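Local coordinates for protein HP0420 homologue (Helicobacter felis, PDB 3LWG) that is of unknown function but adopts a hotdog fold, the architecture of many thioesterases and acyl-CoA-binding enzymes, and assembles as a dimer, at residues B[75-80]-B[128-133]; B[14-19]-B[71-76]. All blocks are in the same frame, centred on the assembly; numbering follows the deposited sequence.

Contact 1: B[75-80]-B[128-133]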
ATOM      1  N   LYS B  75      -0.861 -18.497  -6.532  1.00 17.47           N
ATOM      2  CA  LYS B  75      -0.254 -18.025  -7.767  1.00 19.56           C
ATOM      3  C   LYS B  75      -1.254 -17.192  -8.561  1.00 18.62           C
ATOM      4  O   LYS B  75      -2.483 -17.429  -8.537  1.00 17.84           O
ATOM      5  CB  LYS B  75       0.177 -19.197  -8.655  1.00 25.16           C
ATOM      6  CG  LYS B  75       0.283 -20.495  -7.903  1.00 33.32           C
ATOM      7  CD  LYS B  75      -0.185 -21.692  -8.779  1.00 34.77           C
ATOM      8  CE  LYS B  75      -0.264 -22.956  -7.939  1.00 23.66           C
ATOM      9  NZ  LYS B  75       1.130 -23.413  -7.592  1.00 36.91           N
ATOM     10  N   ASN B  76      -0.730 -16.198  -9.243  1.00 16.86           N
ATOM     11  CA  ASN B  76      -1.548 -15.357 -10.094  1.00 16.90           C
ATOM     12  C   ASN B  76      -2.592 -14.551  -9.338  1.00 17.39           C
ATOM     13  O   ASN B  76      -3.686 -14.291  -9.851  1.00 16.39           O
ATOM     14  CB  ASN B  76      -2.249 -16.215 -11.152  1.00 20.36           C
ATOM     15  CG  ASN B  76      -1.290 -16.893 -12.080  1.00 21.52           C
ATOM     16  OD1 ASN B  76      -0.077 -16.729 -12.010  1.00 21.98           O
ATOM     17  ND2 ASN B  76      -1.844 -17.662 -12.989  1.00 27.80           N
ATOM     18  N   SER B  77      -2.246 -14.087  -8.143  1.00 13.81           N
ATOM     19  CA  SER B  77      -3.220 -13.323  -7.368  1.00 16.72           C
ATOM     20  C   SER B  77      -2.783 -11.861  -7.310  1.00 13.45           C
ATOM     21  O   SER B  77      -1.582 -11.549  -7.425  1.00 17.90           O
ATOM     22  CB  SER B  77      -3.355 -13.892  -5.924  1.00 14.01           C
ATOM     23  OG  SER B  77      -2.096 -13.952  -5.289  1.00 15.12           O
ATOM     24  N   LEU B  78      -3.742 -10.952  -7.192  1.00 15.78           N
ATOM     25  CA  LEU B  78      -3.372  -9.593  -6.812  1.00 19.14           C
ATOM     26  C   LEU B  78      -4.415  -8.915  -5.976  1.00 14.12           C
ATOM     27  O   LEU B  78      -5.592  -9.309  -5.927  1.00 15.13           O
ATOM     28  CB  LEU B  78      -2.971  -8.702  -8.000  1.00 22.43           C
ATOM     29  CG  LEU B  78      -3.940  -8.773  -9.168  1.00 16.45           C
ATOM     30  CD1 LEU B  78      -5.229  -8.250  -8.722  1.00 19.15           C
ATOM     31  CD2 LEU B  78      -3.433  -8.012 -10.392  1.00 20.91           C
ATOM     32  N   ILE B  79      -3.962  -7.876  -5.304  1.00 13.41           N
ATOM     33  CA  ILE B  79      -4.861  -7.121  -4.470  1.00 14.43           C
ATOM     34  C   ILE B  79      -5.790  -6.313  -5.354  1.00 13.44           C
ATOM     35  O   ILE B  79      -5.306  -5.559  -6.221  1.00 16.86           O
ATOM     36  CB  ILE B  79      -4.120  -6.089  -3.573  1.00 15.74           C
ATOM     37  CG1 ILE B  79      -3.075  -6.781  -2.663  1.00 16.33           C
ATOM     38  CG2 ILE B  79      -5.158  -5.361  -2.777  1.00 11.80           C
ATOM     39  CD1 ILE B  79      -3.663  -7.478  -1.527  1.00 18.71           C
ATOM     40  N   SER B  80      -7.093  -6.412  -5.115  1.00 11.33           N
ATOM     41  CA  SER B  80      -8.033  -5.649  -5.919  1.00 15.42           C
ATOM     42  C   SER B  80      -8.673  -4.465  -5.187  1.00 15.98           C
ATOM     43  O   SER B  80      -9.101  -3.514  -5.821  1.00 14.95           O
ATOM     44  CB  SER B  80      -9.128  -6.543  -6.496  1.00 16.74           C
ATOM     45  OG  SER B  80      -9.835  -7.191  -5.438  1.00 18.45           O
ATOM     46  N   PHE B 128      -8.515  -6.673   2.989  1.00 10.65           N
ATOM     47  CA  PHE B 128      -8.014  -6.653   1.606  1.00  9.74           C
ATOM     48  C   PHE B 128      -8.783  -7.670   0.771  1.00 12.77           C
ATOM     49  O   PHE B 128      -8.986  -8.779   1.219  1.00 13.78           O
ATOM     50  CB  PHE B 128      -6.545  -7.018   1.592  1.00  8.40           C
ATOM     51  CG  PHE B 128      -5.701  -5.992   2.285  1.00 11.32           C
ATOM     52  CD1 PHE B 128      -4.973  -5.088   1.552  1.00 10.76           C
ATOM     53  CD2 PHE B 128      -5.685  -5.906   3.664  1.00 10.21           C
ATOM     54  CE1 PHE B 128      -4.213  -4.141   2.163  1.00  8.77           C
ATOM     55  CE2 PHE B 128      -4.915  -4.921   4.317  1.00 11.40           C
ATOM     56  CZ  PHE B 128      -4.177  -4.045   3.564  1.00 10.06           C
ATOM     57  N   GLU B 129      -9.189  -7.286  -0.438  1.00 12.42           N
ATOM     58  CA  GLU B 129      -9.776  -8.259  -1.374  1.00 11.94           C
ATOM     59  C   GLU B 129      -8.727  -8.617  -2.387  1.00 10.52           C
ATOM     60  O   GLU B 129      -7.974  -7.747  -2.849  1.00 14.11           O
ATOM     61  CB  GLU B 129     -10.985  -7.638  -2.080  1.00 15.13           C
ATOM     62  CG  GLU B 129     -12.170  -7.660  -1.170  1.00 24.99           C
ATOM     63  CD  GLU B 129     -13.383  -6.980  -1.764  1.00 30.45           C
ATOM     64  OE1 GLU B 129     -13.212  -5.991  -2.506  1.00 39.37           O
ATOM     65  OE2 GLU B 129     -14.514  -7.438  -1.478  1.00 34.55           O
ATOM     66  N   ILE B 130      -8.633  -9.910  -2.676  1.00 10.06           N
ATOM     67  CA  ILE B 130      -7.619 -10.432  -3.565  1.00 11.26           C
ATOM     68  C   ILE B 130      -8.330 -11.269  -4.616  1.00 12.99           C
ATOM     69  O   ILE B 130      -9.205 -12.072  -4.288  1.00 14.26           O
ATOM     70  CB  ILE B 130      -6.619 -11.307  -2.807  1.00 12.53           C
ATOM     71  CG1 ILE B 130      -5.817 -10.445  -1.828  1.00 11.32           C
ATOM     72  CG2 ILE B 130      -5.667 -12.039  -3.799  1.00 12.25           C
ATOM     73  CD1 ILE B 130      -4.745 -11.206  -1.017  1.00 12.82           C
ATOM     74  N   LEU B 131      -7.923 -11.080  -5.856  1.00 14.84           N
ATOM     75  CA  LEU B 131      -8.482 -11.839  -6.958  1.00 15.43           C
ATOM     76  C   LEU B 131      -7.412 -12.758  -7.514  1.00 17.14           C
ATOM     77  O   LEU B 131      -6.239 -12.413  -7.509  1.00 15.88           O
ATOM     78  CB  LEU B 131      -8.943 -10.873  -8.049  1.00 14.39           C
ATOM     79  CG  LEU B 131     -10.094  -9.965  -7.642  1.00 17.64           C
ATOM     80  CD1 LEU B 131     -10.357  -8.943  -8.773  1.00 20.39           C
ATOM     81  CD2 LEU B 131     -11.345 -10.758  -7.323  1.00 22.01           C
ATOM     82  N   VAL B 132      -7.835 -13.928  -8.011  1.00 15.75           N
ATOM     83  CA  VAL B 132      -6.929 -14.904  -8.617  1.00 14.18           C
ATOM     84  C   VAL B 132      -7.296 -15.068 -10.086  1.00 17.94           C
ATOM     85  O   VAL B 132      -8.479 -15.271 -10.412  1.00 17.43           O
ATOM     86  CB  VAL B 132      -7.092 -16.258  -7.961  1.00 17.76           C
ATOM     87  CG1 VAL B 132      -6.102 -17.280  -8.574  1.00 21.41           C
ATOM     88  CG2 VAL B 132      -6.880 -16.127  -6.446  1.00 18.42           C
ATOM     89  N   PHE B 133      -6.294 -14.934 -10.957  1.00 16.36           N
ATOM     90  CA  PHE B 133      -6.503 -14.978 -12.414  1.00 18.20           C
ATOM     91  C   PHE B 133      -5.909 -16.194 -13.102  1.00 20.56           C
ATOM     92  O   PHE B 133      -4.999 -16.825 -12.600  1.00 19.43           O
ATOM     93  CB  PHE B 133      -5.909 -13.729 -13.055  1.00 20.53           C
ATOM     94  CG  PHE B 133      -6.585 -12.486 -12.611  1.00 20.59           C
ATOM     95  CD1 PHE B 133      -6.093 -11.759 -11.535  1.00 18.79           C
ATOM     96  CD2 PHE B 133      -7.739 -12.068 -13.226  1.00 26.04           C
ATOM     97  CE1 PHE B 133      -6.734 -10.612 -11.129  1.00 23.66           C
ATOM     98  CE2 PHE B 133      -8.376 -10.914 -12.805  1.00 23.10           C
ATOM     99  CZ  PHE B 133      -7.869 -10.196 -11.762  1.00 22.96           C
TER
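Leu78 and Leu131 form a hydrogen-bonded antiparallel pair at the middle of this contact. Leu78 N reaches Leu131 O at 2.9 Å, and Leu131 N returns to Leu78 O at 2.9 Å. The non-hydrogen-bonded pairs Ser77 with Val132 and Ile79 with Ile130 stand on either side of it. The ladder runs on beyond these pairs: Ser80 N donates to Glu129 O at 2.8 Å, and Phe133 N to Asn76 O at 2.9 Å. The short strand axes meet at 142°, well away from exact antiparallel, consistent with the twist of the sheet. Asn76 adds a side-chain bond at the loop end. Asn76 ND2 donates to Phe133 O at 3.3 Å, with that oxygen close to the plane of the amide. The other amide atom, OD1, bonds Arg136, so both ends of the group are held.

This ladder joins strands 77-86 and 121-132 in the antiparallel sheet of the hotdog fold. Ser77, Ile79, Ile130 and Val132 share the face that includes contacts with helix 57-72: Ser77 touches Leu69 and Ile130 touches Leu72, while Ser77 OG bonds Lys74 O. Ile79 CD1 lies 3.7 Å from Ile130 CG1, and it approaches the Phe128 ring obliquely. Ser77 CB leans on Ile130 CG2.

Leu78 and Leu131 occupy the other face. A chi1 of 47° turns the Leu78 side chain so that Leu78 CD1 meets the edge of the Phe133 ring, in its plane, 3.7 Å from Phe133 CE1. Ser80 CB rests 3.5 Å from Leu131 CD1, and Ser80 OG makes a weak bond to Glu129 O. At the dimer contact the Ser80 backbone hydrogen-bonds to the second subunit, Leu78 packs on Pro89 of that subunit, and Ile79 on its Leu86.

Contact 2: B[14-19]-B[71-76]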
ATOM      1  N   GLU B  14      10.913 -20.108   0.424  1.00 33.96           N
ATOM      2  CA  GLU B  14      10.804 -21.311  -0.404  1.00 36.06           C
ATOM      3  C   GLU B  14       9.411 -21.557  -1.032  1.00 35.34           C
ATOM      4  O   GLU B  14       9.277 -21.584  -2.260  1.00 37.25           O
ATOM      5  CB  GLU B  14      11.262 -22.534   0.407  1.00 41.30           C
ATOM      6  CG  GLU B  14      11.433 -23.802  -0.417  1.00 45.72           C
ATOM      7  CD  GLU B  14      12.526 -23.681  -1.456  1.00 50.85           C
ATOM      8  OE1 GLU B  14      13.688 -23.404  -1.060  1.00 49.83           O
ATOM      9  OE2 GLU B  14      12.218 -23.871  -2.661  1.00 53.22           O
ATOM     10  N   GLY B  15       8.383 -21.747  -0.210  1.00 29.67           N
ATOM     11  CA  GLY B  15       7.071 -22.072  -0.759  1.00 29.71           C
ATOM     12  C   GLY B  15       6.162 -20.875  -1.108  1.00 20.19           C
ATOM     13  O   GLY B  15       4.965 -21.056  -1.366  1.00 20.28           O
ATOM     14  N   LEU B  16       6.737 -19.678  -1.155  1.00 22.17           N
ATOM     15  CA  LEU B  16       5.940 -18.489  -1.449  1.00 17.18           C
ATOM     16  C   LEU B  16       5.713 -18.409  -2.954  1.00 16.60           C
ATOM     17  O   LEU B  16       6.671 -18.524  -3.719  1.00 18.94           O
ATOM     18  CB  LEU B  16       6.719 -17.294  -1.010  1.00 18.97           C
ATOM     19  CG  LEU B  16       5.949 -16.014  -0.764  1.00 18.19           C
ATOM     20  CD1 LEU B  16       4.810 -16.234   0.288  1.00 15.85           C
ATOM     21  CD2 LEU B  16       6.991 -15.008  -0.285  1.00 17.09           C
ATOM     22  N   LEU B  17       4.465 -18.242  -3.370  1.00 14.25           N
ATOM     23  CA  LEU B  17       4.098 -18.293  -4.770  1.00 15.15           C
ATOM     24  C   LEU B  17       3.805 -16.869  -5.239  1.00 14.77           C
ATOM     25  O   LEU B  17       3.515 -16.644  -6.439  1.00 16.46           O
ATOM     26  CB  LEU B  17       2.838 -19.176  -4.950  1.00 16.12           C
ATOM     27  CG  LEU B  17       3.049 -20.639  -4.490  1.00 17.82           C
ATOM     28  CD1 LEU B  17       1.787 -21.524  -4.753  1.00 22.47           C
ATOM     29  CD2 LEU B  17       4.275 -21.222  -5.201  1.00 21.54           C
ATOM     30  N   VAL B  18       3.846 -15.919  -4.291  1.00 14.43           N
ATOM     31  CA  VAL B  18       3.452 -14.549  -4.592  1.00 13.03           C
ATOM     32  C   VAL B  18       4.591 -13.592  -4.195  1.00 15.14           C
ATOM     33  O   VAL B  18       5.526 -13.966  -3.464  1.00 15.68           O
ATOM     34  CB  VAL B  18       2.200 -14.128  -3.782  1.00 14.51           C
ATOM     35  CG1 VAL B  18       0.979 -14.971  -4.174  1.00 12.89           C
ATOM     36  CG2 VAL B  18       2.487 -14.184  -2.264  1.00 11.11           C
ATOM     37  N   CYS B  19       4.450 -12.354  -4.630  1.00 12.03           N
ATOM     38  CA  CYS B  19       5.423 -11.283  -4.360  1.00 14.01           C
ATOM     39  C   CYS B  19       6.846 -11.668  -4.733  1.00 14.80           C
ATOM     40  O   CYS B  19       7.803 -11.323  -4.041  1.00 14.84           O
ATOM     41  CB  CYS B  19       5.339 -10.838  -2.903  1.00 15.06           C
ATOM     42  SG  CYS B  19       3.774 -10.000  -2.544  1.00 16.57           S
ATOM     43  N   ALA B  71      -0.728 -14.585   3.137  1.00  8.90           N
ATOM     44  CA  ALA B  71      -1.745 -15.383   3.848  1.00  9.57           C
ATOM     45  C   ALA B  71      -2.551 -16.293   2.905  1.00 12.92           C
ATOM     46  O   ALA B  71      -2.826 -17.449   3.224  1.00  8.45           O
ATOM     47  CB  ALA B  71      -2.692 -14.479   4.656  1.00 11.20           C
ATOM     48  N   LEU B  72      -2.931 -15.760   1.738  1.00 10.69           N
ATOM     49  CA  LEU B  72      -3.599 -16.575   0.725  1.00 11.61           C
ATOM     50  C   LEU B  72      -2.599 -17.422  -0.071  1.00 14.88           C
ATOM     51  O   LEU B  72      -2.880 -18.574  -0.413  1.00 14.03           O
ATOM     52  CB  LEU B  72      -4.432 -15.683  -0.212  1.00 11.54           C
ATOM     53  CG  LEU B  72      -5.252 -16.336  -1.319  1.00 14.12           C
ATOM     54  CD1 LEU B  72      -6.307 -17.113  -0.610  1.00 13.22           C
ATOM     55  CD2 LEU B  72      -5.942 -15.277  -2.250  1.00 12.44           C
ATOM     56  N   ASN B  73      -1.446 -16.833  -0.385  1.00 12.49           N
ATOM     57  CA  ASN B  73      -0.364 -17.467  -1.125  1.00 12.68           C
ATOM     58  C   ASN B  73      -0.874 -18.244  -2.373  1.00 15.12           C
ATOM     59  O   ASN B  73      -0.515 -19.426  -2.534  1.00 12.96           O
ATOM     60  CB  ASN B  73       0.454 -18.416  -0.216  1.00 12.30           C
ATOM     61  CG  ASN B  73       1.770 -18.822  -0.827  1.00 14.44           C
ATOM     62  OD1 ASN B  73       2.348 -19.922  -0.493  1.00 18.05           O
ATOM     63  ND2 ASN B  73       2.292 -17.976  -1.691  1.00 11.51           N
ATOM     64  N   LYS B  74      -1.681 -17.593  -3.205  1.00 13.68           N
ATOM     65  CA  LYS B  74      -2.153 -18.195  -4.459  1.00 16.12           C
ATOM     66  C   LYS B  74      -1.405 -17.630  -5.684  1.00 16.65           C
ATOM     67  O   LYS B  74      -1.353 -16.428  -5.888  1.00 15.65           O
ATOM     68  CB  LYS B  74      -3.659 -17.965  -4.658  1.00 17.92           C
ATOM     69  CG  LYS B  74      -4.596 -18.751  -3.751  1.00 20.17           C
ATOM     70  CD  LYS B  74      -4.278 -20.247  -3.837  1.00 24.91           C
ATOM     71  CE  LYS B  74      -5.278 -21.079  -3.001  1.00 27.67           C
ATOM     72  NZ  LYS B  74      -6.650 -20.443  -3.064  1.00 40.62           N
ATOM     73  N   LYS B  75      -0.861 -18.497  -6.532  1.00 17.47           N
ATOM     74  CA  LYS B  75      -0.254 -18.025  -7.767  1.00 19.56           C
ATOM     75  C   LYS B  75      -1.254 -17.192  -8.561  1.00 18.62           C
ATOM     76  O   LYS B  75      -2.483 -17.429  -8.537  1.00 17.84           O
ATOM     77  CB  LYS B  75       0.177 -19.197  -8.655  1.00 25.16           C
ATOM     78  CG  LYS B  75       0.283 -20.495  -7.903  1.00 33.32           C
ATOM     79  CD  LYS B  75      -0.185 -21.692  -8.779  1.00 34.77           C
ATOM     80  CE  LYS B  75      -0.264 -22.956  -7.939  1.00 23.66           C
ATOM     81  NZ  LYS B  75       1.130 -23.413  -7.592  1.00 36.91           N
ATOM     82  N   ASN B  76      -0.730 -16.198  -9.243  1.00 16.86           N
ATOM     83  CA  ASN B  76      -1.548 -15.357 -10.094  1.00 16.90           C
ATOM     84  C   ASN B  76      -2.592 -14.551  -9.338  1.00 17.39           C
ATOM     85  O   ASN B  76      -3.686 -14.291  -9.851  1.00 16.39           O
ATOM     86  CB  ASN B  76      -2.249 -16.215 -11.152  1.00 20.36           C
ATOM     87  CG  ASN B  76      -1.290 -16.893 -12.080  1.00 21.52           C
ATOM     88  OD1 ASN B  76      -0.077 -16.729 -12.010  1.00 21.98           O
ATOM     89  ND2 ASN B  76      -1.844 -17.662 -12.989  1.00 27.80           N
TER
HETATM   90  O   HOH W   1       1.690 -15.244  -8.347  1.00 18.31           O
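Leu17 lies against Asn73 and Lys75, where an N-terminal loop crosses the exit of helix 57-72, the long helix of the hotdog fold. Asn73 is the first residue to leave the helix, and its positive phi of 45° turns the chain toward the next strand.

The Leu17 side chain can be followed outward. Leu17 CB sits beside the amide of Asn73 and 4.1 Å from Lys75 N. CG remains against the same amide, and the two side chains cross at about a right angle. Leu17 CD1 then reaches the lysine chain, 3.6 Å from Lys75 CG and 3.5 Å from Lys75 NZ. With CG anti to the carbonyl carbon (chi1 -61°), Leu17 runs alongside Lys75 and points the same way. Both residues lie at the surface.

Leu16 brings CD1 against the amide of Asn73 and also packs on Leu30 and Phe33 of strand 29-34. Val18 is buried. Val18 CG1 presses on the backbone at Lys74, 3.2 Å from Lys74 O, an oxygen that also bonds Ser77 OG. Val18 touches Glu51 of the second subunit as well, and Cys19 N bonds the carboxylate of that glutamate.

A water joins the two backbones: it donates to Leu17 O at 3.0 Å and accepts from Asn76 N at 2.8 Å.

The centres of the two contacts are about 10 Å apart, and Lys75 and Asn76 belong to both. Along the chain, the loop 14-19 comes first. Segment 71-76 then ends helix 57-72 and leads straight into strand 77-86, whose start pairs with the end of the last strand, 121-132. The helix-to-strand turn thus has the N-terminal loop on it and the sheet beyond it. The contacts also touch directly: Ser77 OG lies 3.4 Å from Val18 CG1, and Ile130 CG2 lies 3.6 Å from Leu72 CD2. Both reach the second subunit, so this corner of the hotdog fold also takes part in the dimer.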